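Local coordinates for protein phosphodiesterase (PDB 5H2Q) that belongs to the all-helical phosphodiesterases of the HD superfamily and holds zinc and magnesium ions, at residues Phe31-Phe34 with Gln35-Glu38; Phe64-Ser67 with Asp68-Leu72; Gln98-Tyr101 with Thr102-Arg106. All coordinates share one frame; numbering follows the deposited sequence.

Interaction 1: residues Phe31-Phe34 with Gln35-Glu38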
loop_
_atom_site.group_PDB
_atom_site.type_symbol
_atom_site.label_atom_id
_atom_site.label_comp_id
_atom_site.label_asym_id
_atom_site.label_seq_id
_atom_site.Cartn_x
_atom_site.Cartn_y
_atom_site.Cartn_z
ATOM N N PHE A 31 7.130 11.507 -8.668
ATOM C CA PHE A 31 6.245 10.939 -9.674
ATOM C C PHE A 31 4.813 11.274 -9.296
ATOM O O PHE A 31 4.442 11.130 -8.133
ATOM C CB PHE A 31 6.429 9.409 -9.783
ATOM C CG PHE A 31 5.405 8.799 -10.717
ATOM C CD1 PHE A 31 5.462 9.032 -12.092
ATOM C CD2 PHE A 31 4.373 8.005 -10.221
ATOM C CE1 PHE A 31 4.511 8.484 -12.948
ATOM C CE2 PHE A 31 3.406 7.473 -11.083
ATOM C CZ PHE A 31 3.483 7.721 -12.436
ATOM N N ASP A 32 4.047 11.762 -10.264
ATOM C CA ASP A 32 2.666 12.212 -10.067
ATOM C C ASP A 32 1.680 11.254 -10.750
ATOM O O ASP A 32 1.423 11.350 -11.956
ATOM C CB ASP A 32 2.524 13.632 -10.622
ATOM C CG ASP A 32 1.208 14.311 -10.287
ATOM O OD1 ASP A 32 0.231 13.589 -9.930
ATOM O OD2 ASP A 32 1.131 15.547 -10.433
ATOM N N LEU A 33 1.117 10.320 -9.958
ATOM C CA LEU A 33 0.156 9.357 -10.474
ATOM C C LEU A 33 -1.159 10.013 -10.943
ATOM O O LEU A 33 -1.771 9.540 -11.917
ATOM C CB LEU A 33 -0.105 8.245 -9.416
ATOM C CG LEU A 33 -1.035 7.091 -9.845
ATOM C CD1 LEU A 33 -0.523 6.353 -11.105
ATOM C CD2 LEU A 33 -1.174 6.089 -8.703
ATOM N N PHE A 34 -1.582 11.095 -10.262
ATOM C CA PHE A 34 -2.811 11.816 -10.624
ATOM C C PHE A 34 -2.698 12.388 -12.028
ATOM O O PHE A 34 -3.615 12.218 -12.823
ATOM C CB PHE A 34 -3.132 12.918 -9.614
ATOM C CG PHE A 34 -3.645 12.359 -8.304
ATOM C CD1 PHE A 34 -4.927 11.812 -8.213
ATOM C CD2 PHE A 34 -2.826 12.309 -7.191
ATOM C CE1 PHE A 34 -5.387 11.260 -7.018
ATOM C CE2 PHE A 34 -3.303 11.787 -5.972
ATOM C CZ PHE A 34 -4.566 11.240 -5.908
ATOM N N GLN A 35 -1.532 12.968 -12.359
ATOM C CA GLN A 35 -1.292 13.503 -13.701
ATOM C C GLN A 35 -1.221 12.360 -14.742
ATOM O O GLN A 35 -1.804 12.486 -15.816
ATOM C CB GLN A 35 -0.048 14.392 -13.714
ATOM C CG GLN A 35 0.072 15.224 -14.988
ATOM C CD GLN A 35 -1.118 16.161 -15.176
ATOM O OE1 GLN A 35 -1.380 17.031 -14.350
ATOM N NE2 GLN A 35 -1.868 15.977 -16.252
ATOM N N ALA A 36 -0.561 11.229 -14.405
ATOM C CA ALA A 36 -0.503 10.057 -15.296
ATOM C C ALA A 36 -1.940 9.545 -15.604
ATOM O O ALA A 36 -2.248 9.212 -16.746
ATOM C CB ALA A 36 0.350 8.947 -14.661
ATOM N N ARG A 37 -2.829 9.528 -14.593
ATOM C CA ARG A 37 -4.225 9.113 -14.794
ATOM C C ARG A 37 -4.986 10.139 -15.657
ATOM O O ARG A 37 -5.779 9.758 -16.529
ATOM C CB ARG A 37 -4.932 8.990 -13.433
ATOM C CG ARG A 37 -4.434 7.836 -12.559
ATOM C CD ARG A 37 -4.802 8.103 -11.097
ATOM N NE ARG A 37 -6.251 8.068 -10.893
ATOM C CZ ARG A 37 -6.877 8.131 -9.720
ATOM N NH1 ARG A 37 -6.183 8.252 -8.589
ATOM N NH2 ARG A 37 -8.200 8.089 -9.668
ATOM N N GLU A 38 -4.775 11.432 -15.370
ATOM C CA GLU A 38 -5.499 12.526 -16.019
ATOM C C GLU A 38 -5.072 12.769 -17.458
ATOM O O GLU A 38 -5.865 13.322 -18.227
ATOM C CB GLU A 38 -5.407 13.809 -15.171
ATOM C CG GLU A 38 -6.267 13.730 -13.913
ATOM C CD GLU A 38 -5.844 14.547 -12.703
ATOM O OE1 GLU A 38 -5.144 15.574 -12.873
ATOM O OE2 GLU A 38 -6.246 14.167 -11.577
HETATM O O HOH W 1 0.736 17.884 -12.190
#
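Asp-32 and Gln-35 meet in a local contact, the N-terminal cap and first turn of the short helix 33-38, which lies against helices 43-58 and 250-274. Asp-32 OD1 accepts from Gln-35 N at 3.1 Å, a capping bond that reaches the oxygen from well above the carboxylate plane. With CG anti to the backbone N (chi1 -171°), the carboxylate lies beside the start of the helix. Its second oxygen, OD2, takes a hydrogen bond from a water 3.0 Å away. That water donates in turn to Gln-35 OE1, while Gln-35 NE2 is bonded to Ser-39 OG, so both ends of the amide are held. The carboxylate and amide planes, 76° apart, are thus joined through the shared water and not stacked. Backbone bonds run from Ala-36 N to Asp-32 O and from Arg-37 N to Leu-33 O.

On another side of the turn, Phe-34 and Arg-37 run alongside each other in the same direction, with ring and guanidinium planes only 28° from parallel. Arg-37 NH1 comes within 3.5 Å of Phe-34 CE1, and the same arginine makes a cation-pi contact with Tyr-91. Glu-38 N bonds to Phe-34 O at 2.9 Å. The Glu-38 side chain, extended beyond CG, runs alongside that carbonyl with CD 3.2 Å from Phe-34 O, and its OE2 is bonded to Gln-255 NE2. The Phe-34 ring meets Trp-256, and its side chain is about 9 Å from the bound LLI.

Before the cap, Phe-31 reaches forward so that CZ rests 4.0 Å from Ala-36 CB, and both residues also touch Ile-50. An aspartate N-cap bonded to the third helical residue, with an apolar contact between the residue before the cap and the fourth helical residue, is the arrangement of a capped helix start with a hydrophobic staple.

Interaction 2: residues Phe64-Ser67 with Asp68-Leu72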
loop_
_atom_site.group_PDB
_atom_site.type_symbol
_atom_site.label_atom_id
_atom_site.label_comp_id
_atom_site.label_asym_id
_atom_site.label_seq_id
_atom_site.Cartn_x
_atom_site.Cartn_y
_atom_site.Cartn_z
ATOM N N PHE A 64 14.145 -13.717 -10.279
ATOM C CA PHE A 64 13.442 -14.737 -9.512
ATOM C C PHE A 64 12.580 -15.655 -10.382
ATOM O O PHE A 64 11.760 -16.392 -9.851
ATOM C CB PHE A 64 12.657 -14.131 -8.331
ATOM C CG PHE A 64 13.645 -13.449 -7.407
ATOM C CD1 PHE A 64 14.596 -14.194 -6.704
ATOM C CD2 PHE A 64 13.700 -12.060 -7.323
ATOM C CE1 PHE A 64 15.561 -13.557 -5.910
ATOM C CE2 PHE A 64 14.674 -11.426 -6.535
ATOM C CZ PHE A 64 15.613 -12.182 -5.858
ATOM N N GLY A 65 12.884 -15.691 -11.675
ATOM C CA GLY A 65 12.240 -16.616 -12.608
ATOM C C GLY A 65 10.787 -16.325 -12.882
ATOM O O GLY A 65 10.028 -17.228 -13.263
ATOM N N CYS A 66 10.384 -15.063 -12.664
ATOM C CA CYS A 66 9.036 -14.602 -12.968
ATOM C C CYS A 66 9.078 -14.018 -14.368
ATOM O O CYS A 66 9.688 -12.960 -14.582
ATOM C CB CYS A 66 8.565 -13.563 -11.950
ATOM S SG CYS A 66 6.933 -12.882 -12.328
ATOM N N SER A 67 8.458 -14.720 -15.338
ATOM C CA SER A 67 8.422 -14.284 -16.727
ATOM C C SER A 67 7.624 -12.992 -16.862
ATOM O O SER A 67 6.798 -12.668 -15.981
ATOM C CB SER A 67 7.802 -15.366 -17.612
ATOM O OG SER A 67 6.392 -15.412 -17.452
ATOM N N ASP A 68 7.847 -12.250 -17.963
ATOM C CA ASP A 68 7.066 -11.032 -18.207
ATOM C C ASP A 68 5.579 -11.338 -18.290
ATOM O O ASP A 68 4.777 -10.607 -17.716
ATOM C CB ASP A 68 7.468 -10.337 -19.520
ATOM C CG ASP A 68 8.943 -10.054 -19.705
ATOM O OD1 ASP A 68 9.726 -10.302 -18.751
ATOM O OD2 ASP A 68 9.316 -9.572 -20.797
ATOM N N GLU A 69 5.202 -12.443 -18.965
ATOM C CA GLU A 69 3.781 -12.776 -19.092
ATOM C C GLU A 69 3.134 -13.086 -17.749
ATOM O O GLU A 69 1.973 -12.704 -17.542
ATOM C CB GLU A 69 3.560 -13.929 -20.100
ATOM C CG GLU A 69 3.799 -13.477 -21.536
ATOM C CD GLU A 69 3.585 -14.517 -22.625
ATOM O OE1 GLU A 69 4.462 -14.641 -23.510
ATOM O OE2 GLU A 69 2.515 -15.163 -22.626
ATOM N N VAL A 70 3.874 -13.754 -16.839
ATOM C CA VAL A 70 3.328 -14.114 -15.513
ATOM C C VAL A 70 3.146 -12.816 -14.708
ATOM O O VAL A 70 2.097 -12.611 -14.100
ATOM C CB VAL A 70 4.162 -15.191 -14.769
ATOM C CG1 VAL A 70 3.774 -15.276 -13.292
ATOM C CG2 VAL A 70 3.959 -16.565 -15.433
ATOM N N LEU A 71 4.135 -11.932 -14.768
ATOM C CA LEU A 71 4.044 -10.651 -14.052
ATOM C C LEU A 71 2.826 -9.859 -14.564
ATOM O O LEU A 71 2.037 -9.355 -13.761
ATOM C CB LEU A 71 5.348 -9.854 -14.208
ATOM C CG LEU A 71 5.331 -8.439 -13.577
ATOM C CD1 LEU A 71 5.261 -8.503 -12.049
ATOM C CD2 LEU A 71 6.558 -7.620 -14.037
ATOM N N LEU A 72 2.636 -9.816 -15.891
ATOM C CA LEU A 72 1.491 -9.091 -16.426
ATOM C C LEU A 72 0.177 -9.739 -16.026
ATOM O O LEU A 72 -0.711 -9.032 -15.581
ATOM C CB LEU A 72 1.587 -8.874 -17.945
ATOM C CG LEU A 72 0.481 -7.934 -18.507
ATOM C CD1 LEU A 72 0.504 -6.531 -17.850
ATOM C CD2 LEU A 72 0.569 -7.830 -19.996
#
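The carboxylate of Asp-68 lies beside the Ser-67 peptide, with Asp-68 OD1 3.9 Å from Ser-67 C, a nearness that follows from their being neighbours in sequence and is not a stack. The Asp-68 side chain reaches Tyr-52 and Leu-56 of helix 43-58. The side chain of Phe-64 packs on Glu-115, Leu-116 and Leu-183, away from the capped turn.

The contact is carried by Ser-67, the N-cap of helix 68-80. Its hydroxyl sits between the backbone N and the carbonyl carbon (chi1 75°), which brings OG forward to the amides of the first turn. There OG accepts from Val-70 N at 3.1 Å, while Val-70 CG2 lies against the same oxygen at 3.4 Å. The Ser-67 carbonyl takes up the next amide, Leu-71 N to Ser-67 O at 3.0 Å, in a nearly straight bond of 167°.

Cys-66 adds the apolar half. Its SG touches Val-70 CG1 and also Leu-71 CB, the latter at 3.9 Å, the pairing of a hydrophobic staple; Leu-71 itself continues onto Leu-56 and Ile-123. Just upstream, Gly-65, with positive phi, completes the Schellman motif that ends helix 60-63.

One short link thus closes one helix and starts another. A neutral hydroxyl satisfies an amide of the first turn, and the acidic Asp-68 and Glu-69 in that turn would probably interact favourably with the positive end of the helix dipole.

Interaction 3: residues Gln98-Tyr101 with Thr102-Arg106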
loop_
_atom_site.group_PDB
_atom_site.type_symbol
_atom_site.label_atom_id
_atom_site.label_comp_id
_atom_site.label_asym_id
_atom_site.label_seq_id
_atom_site.Cartn_x
_atom_site.Cartn_y
_atom_site.Cartn_z
ATOM N N GLN A 98 4.800 1.959 -6.155
ATOM C CA GLN A 98 5.746 2.980 -6.642
ATOM C C GLN A 98 6.471 3.672 -5.475
ATOM O O GLN A 98 7.692 3.887 -5.533
ATOM C CB GLN A 98 5.016 3.984 -7.536
ATOM C CG GLN A 98 5.987 4.874 -8.334
ATOM C CD GLN A 98 6.485 6.094 -7.564
ATOM O OE1 GLN A 98 5.855 6.578 -6.618
ATOM N NE2 GLN A 98 7.654 6.605 -7.944
ATOM N N THR A 99 5.721 4.027 -4.428
ATOM C CA THR A 99 6.294 4.702 -3.257
ATOM C C THR A 99 7.307 3.828 -2.552
ATOM O O THR A 99 8.422 4.279 -2.287
ATOM C CB THR A 99 5.181 5.169 -2.299
ATOM O OG1 THR A 99 4.286 5.982 -3.042
ATOM C CG2 THR A 99 5.735 5.985 -1.140
ATOM N N ILE A 100 6.958 2.561 -2.288
ATOM C CA ILE A 100 7.880 1.636 -1.631
ATOM C C ILE A 100 9.145 1.499 -2.500
ATOM O O ILE A 100 10.253 1.514 -1.974
ATOM C CB ILE A 100 7.220 0.294 -1.292
ATOM C CG1 ILE A 100 6.188 0.494 -0.129
ATOM C CG2 ILE A 100 8.258 -0.747 -0.885
ATOM C CD1 ILE A 100 5.348 -0.697 0.092
ATOM N N TYR A 101 8.977 1.422 -3.826
ATOM C CA TYR A 101 10.132 1.362 -4.717
ATOM C C TYR A 101 11.090 2.557 -4.410
ATOM O O TYR A 101 12.304 2.356 -4.286
ATOM C CB TYR A 101 9.689 1.430 -6.182
ATOM C CG TYR A 101 10.857 1.226 -7.120
ATOM C CD1 TYR A 101 11.688 2.288 -7.475
ATOM C CD2 TYR A 101 11.143 -0.032 -7.638
ATOM C CE1 TYR A 101 12.794 2.093 -8.303
ATOM C CE2 TYR A 101 12.251 -0.243 -8.458
ATOM C CZ TYR A 101 13.062 0.825 -8.802
ATOM O OH TYR A 101 14.117 0.623 -9.664
ATOM N N THR A 102 10.537 3.769 -4.234
ATOM C CA THR A 102 11.385 4.922 -3.903
ATOM C C THR A 102 12.049 4.771 -2.561
ATOM O O THR A 102 13.192 5.222 -2.423
ATOM C CB THR A 102 10.670 6.268 -4.010
ATOM O OG1 THR A 102 9.742 6.395 -2.938
ATOM C CG2 THR A 102 9.981 6.493 -5.379
ATOM N N PHE A 103 11.344 4.200 -1.559
ATOM C CA PHE A 103 11.965 4.008 -0.234
ATOM C C PHE A 103 13.121 3.061 -0.351
ATOM O O PHE A 103 14.164 3.305 0.218
ATOM C CB PHE A 103 10.968 3.487 0.798
ATOM C CG PHE A 103 9.801 4.396 1.107
ATOM C CD1 PHE A 103 9.856 5.762 0.815
ATOM C CD2 PHE A 103 8.648 3.893 1.703
ATOM C CE1 PHE A 103 8.779 6.611 1.129
ATOM C CE2 PHE A 103 7.578 4.743 2.015
ATOM C CZ PHE A 103 7.645 6.086 1.712
ATOM N N LEU A 104 12.952 1.980 -1.135
ATOM C CA LEU A 104 14.029 1.017 -1.317
ATOM C C LEU A 104 15.209 1.570 -2.081
ATOM O O LEU A 104 16.333 1.392 -1.614
ATOM C CB LEU A 104 13.496 -0.246 -2.056
ATOM C CG LEU A 104 12.491 -1.107 -1.297
ATOM C CD1 LEU A 104 11.871 -2.180 -2.215
ATOM C CD2 LEU A 104 13.144 -1.759 -0.080
ATOM N N TYR A 105 14.980 2.220 -3.240
ATOM C CA TYR A 105 16.080 2.565 -4.169
ATOM C C TYR A 105 16.476 4.039 -4.263
ATOM O O TYR A 105 17.467 4.356 -4.939
ATOM C CB TYR A 105 15.768 1.992 -5.553
ATOM C CG TYR A 105 15.617 0.480 -5.485
ATOM C CD1 TYR A 105 16.707 -0.341 -5.188
ATOM C CD2 TYR A 105 14.367 -0.117 -5.586
ATOM C CE1 TYR A 105 16.560 -1.722 -5.052
ATOM C CE2 TYR A 105 14.207 -1.500 -5.458
ATOM C CZ TYR A 105 15.310 -2.299 -5.199
ATOM O OH TYR A 105 15.159 -3.658 -5.090
ATOM N N ARG A 106 15.739 4.934 -3.588
ATOM C CA ARG A 106 16.097 6.345 -3.496
ATOM C C ARG A 106 16.438 6.583 -2.014
ATOM O O ARG A 106 17.328 7.371 -1.721
ATOM C CB ARG A 106 14.971 7.282 -3.967
ATOM C CG ARG A 106 14.496 7.055 -5.402
ATOM C CD ARG A 106 15.504 7.548 -6.410
ATOM N NE ARG A 106 14.934 7.611 -7.753
ATOM C CZ ARG A 106 15.531 8.191 -8.784
ATOM N NH1 ARG A 106 16.715 8.774 -8.633
ATOM N NH2 ARG A 106 14.947 8.198 -9.978
#
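Thr-99 O and Thr-102 OG1 form the shortest polar contact of this turn of helix 90-105. The hydroxyl donates at 2.6 Å, in the carbonyl plane and on a lone pair. A second donor, Phe-103 N, reaches the same oxygen at 3.0 Å, so two bonds grip this carbonyl. The Phe-103 ring also turns a face to Thr-99 O, which lies above it toward the rim. Alongside, Thr-99 CG2, anti to the backbone N, packs on the far end of that ring, 3.4 Å from Phe-103 CZ.

Across the helix surface, Tyr-105 presents its CD2 to one face of the Tyr-101 ring, 3.5 Å above the plane and over its centre. The two ring planes make 48°, and the centroids are 4.8 Å apart. Ile-100 and Leu-104 point the same way and touch through CG2 and CD1. The methyl of Thr-102 meets the amide of Gln-98, Thr-102 CG2 to Gln-98 NE2 at 3.5 Å.

Outward, Gln-98 NE2 is fixed by the carbonyls of Val-26 and Asp-28, and Thr-99 OG1 by Asp-95 O and Lys-248 NZ. Helix 227-242 covers Ile-100, Phe-103 and Leu-104, while helices 43-58 and 115-127 pack on Tyr-101.

Both threonines are therefore buried with their hydroxyls engaged. Donating to Thr-99 O, in the preceding turn, satisfies the hydroxyl of Thr-102 while its methyl packs on the Gln-98 amide, which probably lowers the cost of burying this polar group.

How the interactions relate
The three contacts come in series along the chain, 31-38, then 64-72, then 98-106, and all are local turns of an all-helical fold. Interactions 1 and 3 have centres 17 Å apart and touch, Phe-31 CB lying 3.6 Å from Gln-98 NE2, which joins the lead-in to helix 33-38 to helix 90-105. Interaction 2 lies further out, 26 Å from interaction 1 and 21 Å from interaction 3 between centres, and touches neither. Helix 43-58 relates them: it meets interaction 1 through Ile-50, interaction 2 through Tyr-52 and Leu-56, and interaction 3 through Leu-54. Two capped helix starts and one buried helix end thus all touch helix 43-58.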